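Local atomic coordinates of DUF3836 domain-containing protein (Bacteroides vulgatus, PDB entry 4R8O), a protein that is of unknown function but belongs to the DUF3836 family and folds as a single-layer antiparallel beta sheet apparently evolved from beta-hairpin repeats. Residues I24-G29 against T33-H38; K55-S58 against W63-N66. All coordinates share one frame; numbering follows the deposited sequence.

Contact 1: residues I24-G29 against T33-H38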
ATOM      1  N   ILE A  24      -8.738   5.554  -0.914  1.00 61.93           N
ATOM      2  CA  ILE A  24      -9.936   4.872  -1.404  1.00 67.14           C
ATOM      3  C   ILE A  24     -10.992   5.109  -0.350  1.00 63.71           C
ATOM      4  O   ILE A  24     -10.711   5.032   0.861  1.00 61.59           O
ATOM      5  CB  ILE A  24      -9.720   3.371  -1.697  1.00 68.82           C
ATOM      6  CG1 ILE A  24      -8.474   3.180  -2.580  1.00 71.18           C
ATOM      7  CG2 ILE A  24     -10.921   2.787  -2.434  1.00 69.68           C
ATOM      8  CD1 ILE A  24      -7.956   1.751  -2.653  1.00 70.35           C
ATOM      9  N   PHE A  25     -12.187   5.454  -0.815  1.00 59.64           N
ATOM     10  CA  PHE A  25     -13.287   5.749   0.067  1.00 60.47           C
ATOM     11  C   PHE A  25     -14.490   4.911  -0.325  1.00 65.84           C
ATOM     12  O   PHE A  25     -14.573   4.414  -1.445  1.00 61.69           O
ATOM     13  CB  PHE A  25     -13.753   7.191  -0.076  1.00 58.89           C
ATOM     14  CG  PHE A  25     -12.678   8.237  -0.041  1.00 57.38           C
ATOM     15  CD1 PHE A  25     -12.053   8.655  -1.223  1.00 57.44           C
ATOM     16  CD2 PHE A  25     -12.396   8.940   1.142  1.00 57.28           C
ATOM     17  CE1 PHE A  25     -11.096   9.678  -1.213  1.00 59.08           C
ATOM     18  CE2 PHE A  25     -11.450   9.994   1.140  1.00 55.85           C
ATOM     19  CZ  PHE A  25     -10.780  10.341  -0.030  1.00 53.14           C
ATOM     20  N   LYS A  26     -15.439   4.827   0.603  1.00 72.85           N
ATOM     21  CA  LYS A  26     -16.808   4.407   0.315  1.00 77.38           C
ATOM     22  C   LYS A  26     -17.668   5.678   0.367  1.00 84.03           C
ATOM     23  O   LYS A  26     -17.305   6.651   1.046  1.00 82.66           O
ATOM     24  CB  LYS A  26     -17.275   3.404   1.355  1.00 76.11           C
ATOM     25  CG  LYS A  26     -16.482   2.096   1.359  1.00 82.66           C
ATOM     26  CD  LYS A  26     -16.944   1.164   2.472  1.00 85.86           C
ATOM     27  CE  LYS A  26     -16.368  -0.241   2.338  1.00 87.47           C
ATOM     28  NZ  LYS A  26     -16.843  -1.101   3.457  1.00 88.37           N
HETATM   29  N   MSE A  27     -18.800   5.679  -0.337  1.00 89.66           N
HETATM   30  CA  MSE A  27     -19.680   6.841  -0.362  1.00 92.81           C
HETATM   31  C   MSE A  27     -21.124   6.542  -0.130  1.00 98.94           C
HETATM   32  O   MSE A  27     -21.778   5.932  -0.968  1.00101.36           O
HETATM   33  CB  MSE A  27     -19.524   7.530  -1.686  1.00 90.78           C
HETATM   34  CG  MSE A  27     -19.943   8.986  -1.576  1.00 91.39           C
HETATM   35 SE   MSE A  27     -20.199   9.599  -3.413  0.75 94.97          SE
HETATM   36  CE  MSE A  27     -18.473   9.234  -4.159  1.00 92.10           C
ATOM     37  N   GLU A  28     -21.630   6.999   1.014  1.00104.33           N
ATOM     38  CA  GLU A  28     -23.064   7.003   1.306  1.00104.73           C
ATOM     39  C   GLU A  28     -23.665   8.301   0.776  1.00105.49           C
ATOM     40  O   GLU A  28     -23.723   9.308   1.483  1.00109.82           O
ATOM     41  CB  GLU A  28     -23.306   6.863   2.813  1.00106.12           C
ATOM     42  CG  GLU A  28     -24.759   6.641   3.201  1.00109.12           C
ATOM     43  CD  GLU A  28     -25.331   5.319   2.701  1.00111.59           C
ATOM     44  OE1 GLU A  28     -24.556   4.383   2.402  1.00103.68           O
ATOM     45  OE2 GLU A  28     -26.572   5.219   2.602  1.00116.88           O
ATOM     46  N   GLY A  29     -24.090   8.284  -0.486  1.00100.25           N
ATOM     47  CA  GLY A  29     -24.757   9.437  -1.112  1.00 94.83           C
ATOM     48  C   GLY A  29     -23.786  10.478  -1.664  1.00 95.55           C
ATOM     49  O   GLY A  29     -23.354  10.366  -2.805  1.00 92.15           O
ATOM     50  N   THR A  33     -16.354   8.372   3.014  1.00 76.13           N
ATOM     51  CA  THR A  33     -15.834   7.853   4.254  1.00 79.19           C
ATOM     52  C   THR A  33     -14.591   7.055   3.931  1.00 78.76           C
ATOM     53  O   THR A  33     -14.571   6.218   3.025  1.00 86.20           O
ATOM     54  CB  THR A  33     -16.907   7.097   5.046  1.00 84.53           C
ATOM     55  OG1 THR A  33     -16.299   6.443   6.156  1.00 81.73           O
ATOM     56  CG2 THR A  33     -17.654   6.088   4.179  1.00 88.85           C
ATOM     57  N   ASN A  34     -13.532   7.363   4.659  1.00 76.82           N
ATOM     58  CA  ASN A  34     -12.237   6.745   4.437  1.00 70.77           C
ATOM     59  C   ASN A  34     -12.283   5.240   4.537  1.00 70.82           C
ATOM     60  O   ASN A  34     -12.925   4.716   5.445  1.00 72.05           O
ATOM     61  CB  ASN A  34     -11.226   7.251   5.473  1.00 63.74           C
ATOM     62  CG  ASN A  34     -10.726   8.640   5.177  1.00 63.53           C
ATOM     63  OD1 ASN A  34     -10.904   9.147   4.072  1.00 66.53           O
ATOM     64  ND2 ASN A  34     -10.074   9.271   6.162  1.00 60.00           N
ATOM     65  N   TYR A  35     -11.554   4.555   3.653  1.00 69.61           N
ATOM     66  CA  TYR A  35     -11.517   3.095   3.669  1.00 70.38           C
ATOM     67  C   TYR A  35     -10.139   2.449   3.652  1.00 69.81           C
ATOM     68  O   TYR A  35      -9.821   1.621   4.519  1.00 63.24           O
ATOM     69  CB  TYR A  35     -12.305   2.596   2.493  1.00 73.92           C
ATOM     70  CG  TYR A  35     -12.421   1.121   2.453  1.00 77.59           C
ATOM     71  CD1 TYR A  35     -12.840   0.394   3.579  1.00 81.68           C
ATOM     72  CD2 TYR A  35     -12.128   0.429   1.292  1.00 84.54           C
ATOM     73  CE1 TYR A  35     -12.956  -0.977   3.537  1.00 84.14           C
ATOM     74  CE2 TYR A  35     -12.265  -0.945   1.235  1.00 83.68           C
ATOM     75  CZ  TYR A  35     -12.680  -1.641   2.356  1.00 83.88           C
ATOM     76  OH  TYR A  35     -12.800  -3.001   2.310  1.00 87.90           O
HETATM   77  N   MSE A  36      -9.343   2.823   2.662  1.00 67.01           N
HETATM   78  CA  MSE A  36      -7.985   2.330   2.541  1.00 66.55           C
HETATM   79  C   MSE A  36      -7.078   3.392   1.960  1.00 64.42           C
HETATM   80  O   MSE A  36      -7.524   4.234   1.211  1.00 66.96           O
HETATM   81  CB  MSE A  36      -8.167   1.060   1.711  1.00 67.22           C
HETATM   82  CG  MSE A  36      -6.863   0.500   1.202  1.00 71.43           C
HETATM   83 SE   MSE A  36      -6.820  -1.451   0.983  0.75 83.81          SE
HETATM   84  CE  MSE A  36      -5.033  -1.106   0.396  1.00 75.83           C
ATOM     85  N   LYS A  37      -5.787   3.342   2.273  1.00 66.23           N
ATOM     86  CA  LYS A  37      -4.804   4.328   1.761  1.00 59.64           C
ATOM     87  C   LYS A  37      -3.568   3.585   1.361  1.00 59.28           C
ATOM     88  O   LYS A  37      -3.042   2.783   2.140  1.00 60.60           O
ATOM     89  CB  LYS A  37      -4.462   5.328   2.851  1.00 63.17           C
ATOM     90  CG  LYS A  37      -3.683   6.556   2.390  1.00 63.75           C
ATOM     91  CD  LYS A  37      -3.384   7.435   3.582  1.00 61.55           C
ATOM     92  CE  LYS A  37      -2.514   8.617   3.208  1.00 68.15           C
ATOM     93  NZ  LYS A  37      -1.722   9.079   4.375  1.00 71.20           N
ATOM     94  N   HIS A  38      -3.114   3.813   0.139  1.00 57.58           N
ATOM     95  CA  HIS A  38      -1.909   3.165  -0.354  1.00 55.90           C
ATOM     96  C   HIS A  38      -0.811   4.208  -0.381  1.00 53.24           C
ATOM     97  O   HIS A  38      -0.975   5.236  -1.013  1.00 55.26           O
ATOM     98  CB  HIS A  38      -2.094   2.694  -1.768  1.00 59.55           C
ATOM     99  CG  HIS A  38      -2.821   1.403  -1.916  1.00 59.39           C
ATOM    100  ND1 HIS A  38      -2.216   0.193  -1.675  1.00 58.86           N
ATOM    101  CD2 HIS A  38      -4.056   1.122  -2.402  1.00 61.49           C
ATOM    102  CE1 HIS A  38      -3.058  -0.781  -1.980  1.00 62.08           C
ATOM    103  NE2 HIS A  38      -4.184  -0.245  -2.429  1.00 57.18           N
TER
HETATM  104  O   HOH W   1     -15.302  -3.822   2.479  1.00 77.25           O
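A classic beta bulge lies within the beta hairpin of strands 18-28 and 31-42, where I24 faces both Y35 and M36. The evidence lies in the carbonyl oxygen I24 O, which accepts two N-H groups: Y35 N at 3.0 Å, in the carbonyl plane, and M36 N at 3.2 Å, standing 35° above that plane. I24 N returns a bond to M36 O at 2.8 Å, and beyond the bulge K26 and T33 form a hydrogen-bonded antiparallel pair with bonds both ways between their backbones. The register shifts by one between I24 and F25; in the next pair, the non-hydrogen-bonded F25-N34, the side chains diverge.

On the face that carries I24, K26, T33 and M36, the lysine chain runs out fully extended and crosses the Y35 ring. Its CE lies over one face of that ring, 3.8 Å from the centroid and only 17° off the normal, a CH-pi contact; K26 NZ is farther off-centre, in a cation-pi contact. The phenol reaches this place because its CG is anti to the backbone N (chi1 -176°). A water joins Y35 OH, at 2.6 Å, to K26 NZ through a weak bond.

The I24 and M36 side chains run alongside each other in the same direction, with I24 CD1 4.2 Å from M36 CG and also at the edge of the H38 ring. H38 ND1 is bonded to D51, which ties the imidazole to the next hairpin. T33 O lies near the plane of the F25 ring, at its CB end, 3.4 Å from F25 CB, while F25 CE2 meets N34 OD1 at 3.1 Å.

Five backbone bonds therefore hold the strands through the shift in register, while the ammonium of K26, an exposed residue, is probably steadied by the pi cloud and the bridging water.

Contact 2: residues K55-S58 against W63-N66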
ATOM      1  N   LYS A  55      -5.491   0.666   6.475  1.00 62.85           N
ATOM      2  CA  LYS A  55      -6.933   0.599   6.612  1.00 74.76           C
ATOM      3  C   LYS A  55      -7.427   1.680   7.569  1.00 73.45           C
ATOM      4  O   LYS A  55      -6.755   2.036   8.539  1.00 72.45           O
ATOM      5  CB  LYS A  55      -7.340  -0.797   7.102  1.00 88.79           C
ATOM      6  CG  LYS A  55      -6.589  -1.338   8.335  1.00101.53           C
ATOM      7  CD  LYS A  55      -7.379  -2.370   9.154  1.00108.54           C
ATOM      8  CE  LYS A  55      -8.694  -1.788   9.681  1.00113.62           C
ATOM      9  NZ  LYS A  55      -9.209  -2.470  10.897  1.00120.41           N
ATOM     10  N   TRP A  56      -8.618   2.191   7.306  1.00 71.48           N
ATOM     11  CA  TRP A  56      -9.186   3.220   8.170  1.00 70.95           C
ATOM     12  C   TRP A  56      -9.915   2.541   9.320  1.00 69.19           C
ATOM     13  O   TRP A  56     -10.807   1.714   9.082  1.00 60.18           O
ATOM     14  CB  TRP A  56     -10.131   4.115   7.385  1.00 71.20           C
ATOM     15  CG  TRP A  56     -10.689   5.226   8.199  1.00 69.16           C
ATOM     16  CD1 TRP A  56     -11.981   5.364   8.599  1.00 70.16           C
ATOM     17  CD2 TRP A  56      -9.976   6.333   8.737  1.00 67.89           C
ATOM     18  NE1 TRP A  56     -12.129   6.503   9.345  1.00 65.63           N
ATOM     19  CE2 TRP A  56     -10.914   7.127   9.436  1.00 66.55           C
ATOM     20  CE3 TRP A  56      -8.634   6.744   8.681  1.00 73.52           C
ATOM     21  CZ2 TRP A  56     -10.563   8.303  10.082  1.00 66.49           C
ATOM     22  CZ3 TRP A  56      -8.275   7.926   9.314  1.00 71.81           C
ATOM     23  CH2 TRP A  56      -9.248   8.691  10.019  1.00 68.57           C
ATOM     24  N   ASN A  57      -9.547   2.891  10.550  1.00 72.23           N
ATOM     25  CA  ASN A  57     -10.283   2.425  11.713  1.00 80.31           C
ATOM     26  C   ASN A  57     -11.103   3.580  12.246  1.00 82.40           C
ATOM     27  O   ASN A  57     -10.611   4.397  13.037  1.00 76.92           O
ATOM     28  CB  ASN A  57      -9.356   1.874  12.772  1.00 85.84           C
ATOM     29  CG  ASN A  57     -10.107   1.225  13.924  1.00 94.32           C
ATOM     30  OD1 ASN A  57     -11.293   0.886  13.805  1.00100.60           O
ATOM     31  ND2 ASN A  57      -9.423   1.034  15.047  1.00102.81           N
ATOM     32  N   SER A  58     -12.353   3.638  11.775  1.00 80.53           N
ATOM     33  CA  SER A  58     -13.269   4.731  12.105  1.00 84.22           C
ATOM     34  C   SER A  58     -13.442   4.949  13.598  1.00 84.77           C
ATOM     35  O   SER A  58     -13.390   6.089  14.060  1.00 90.44           O
ATOM     36  CB  SER A  58     -14.632   4.470  11.489  1.00 86.24           C
ATOM     37  OG  SER A  58     -15.135   3.244  11.971  1.00 95.04           O
ATOM     38  N   TRP A  63      -5.585   5.914  10.593  1.00 61.83           N
ATOM     39  CA  TRP A  63      -5.049   4.984   9.590  1.00 63.11           C
ATOM     40  C   TRP A  63      -4.189   3.915  10.264  1.00 61.20           C
ATOM     41  O   TRP A  63      -3.155   4.257  10.853  1.00 66.85           O
ATOM     42  CB  TRP A  63      -4.188   5.736   8.554  1.00 59.94           C
ATOM     43  CG  TRP A  63      -4.966   6.552   7.560  1.00 56.04           C
ATOM     44  CD1 TRP A  63      -4.882   7.893   7.373  1.00 53.09           C
ATOM     45  CD2 TRP A  63      -5.901   6.068   6.586  1.00 56.76           C
ATOM     46  NE1 TRP A  63      -5.714   8.288   6.374  1.00 50.63           N
ATOM     47  CE2 TRP A  63      -6.363   7.196   5.866  1.00 58.84           C
ATOM     48  CE3 TRP A  63      -6.402   4.796   6.258  1.00 60.38           C
ATOM     49  CZ2 TRP A  63      -7.309   7.097   4.814  1.00 59.69           C
ATOM     50  CZ3 TRP A  63      -7.344   4.684   5.199  1.00 64.07           C
ATOM     51  CH2 TRP A  63      -7.784   5.828   4.497  1.00 66.70           C
ATOM     52  N   GLU A  64      -4.572   2.638  10.144  1.00 61.08           N
ATOM     53  CA  GLU A  64      -3.826   1.523  10.791  1.00 66.86           C
ATOM     54  C   GLU A  64      -3.028   0.669   9.790  1.00 71.71           C
ATOM     55  O   GLU A  64      -3.569   0.205   8.772  1.00 68.66           O
ATOM     56  CB  GLU A  64      -4.769   0.640  11.606  1.00 67.14           C
ATOM     57  CG  GLU A  64      -5.551   1.409  12.659  1.00 74.44           C
ATOM     58  CD  GLU A  64      -6.337   0.525  13.610  1.00 79.11           C
ATOM     59  OE1 GLU A  64      -6.560  -0.663  13.289  1.00 84.35           O
ATOM     60  OE2 GLU A  64      -6.786   1.039  14.664  1.00 91.72           O
ATOM     61  N   ASN A  65      -1.753   0.448  10.104  1.00 67.64           N
ATOM     62  CA  ASN A  65      -0.872  -0.343   9.236  1.00 69.48           C
ATOM     63  C   ASN A  65      -1.389  -1.758   9.124  1.00 68.03           C
ATOM     64  O   ASN A  65      -1.886  -2.302  10.097  1.00 72.46           O
ATOM     65  CB  ASN A  65       0.546  -0.321   9.771  1.00 70.17           C
ATOM     66  CG  ASN A  65       1.178   1.041   9.626  1.00 72.08           C
ATOM     67  OD1 ASN A  65       0.596   2.046  10.019  1.00 85.37           O
ATOM     68  ND2 ASN A  65       2.353   1.091   9.062  1.00 75.38           N
ATOM     69  N   ASN A  66      -1.351  -2.327   7.927  1.00 68.15           N
ATOM     70  CA  ASN A  66      -1.909  -3.677   7.723  1.00 68.10           C
ATOM     71  C   ASN A  66      -0.952  -4.546   6.920  1.00 64.09           C
ATOM     72  O   ASN A  66      -0.296  -5.418   7.465  1.00 68.93           O
ATOM     73  CB  ASN A  66      -3.321  -3.586   7.080  1.00 70.73           C
ATOM     74  CG  ASN A  66      -3.872  -4.956   6.675  1.00 79.81           C
ATOM     75  OD1 ASN A  66      -3.664  -5.954   7.371  1.00 87.00           O
ATOM     76  ND2 ASN A  66      -4.551  -5.018   5.540  1.00 80.75           N
TER
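W56 and W63, a non-hydrogen-bonded antiparallel pair in the hairpin of strands 48-57 and 62-73, form the tightly packed part. The six-membered ring of W56 turns its edge to the face of W63: this T-shaped stack has planes 70° apart and centroids 4.8 Å apart, measured to the five-membered ring of W63. W56 CE3 sits 3.5 Å from W63 CD2, over the centre of the indole. The far end of W63 reaches the W56 backbone, its CZ3 3.5 Å from W56 N. Two nearly straight backbone bonds complete this framework, E64 N to K55 O at 2.8 Å and K55 N to E64 O at 3.0 Å.

The side chains of K55 and E64, on the other face, meet more loosely. Exposed K55 bends at chi3 (-60°), yet NZ stays 4.0 Å from E64 OE1, too far for a salt bridge. E64 OE2 takes N57 ND2 at 2.7 Å, from 48° above the carboxylate plane, and has a long, weak ion pair with R62.

The edge-to-face tryptophans thus pack one face; on the other, N57-E64 is the side-chain hydrogen bond across the segments, with K55 probably adding a modest electrostatic pull on the carboxylate.

How the contacts relate
Contacts 1 and 2 follow one another in series along the chain, the first closing before the second opens. Each joins the strands of one beta hairpin, and their centres lie about 11 Å apart within the same seven-stranded antiparallel sheet, whose strands are ordered as in the sequence. The hairpins adjoin through strands 31-42 and 48-57. There Y35 O and W56 N, 3.1 Å apart, probably form a hydrogen bond, and W63 CZ3 packs on the M36 backbone, 3.5 Å from M36 C. A bulged strand pair and a tryptophan pair thus adjoin across strands 31-42 and 48-57, in keeping with a single-layer sheet built from successive hairpins.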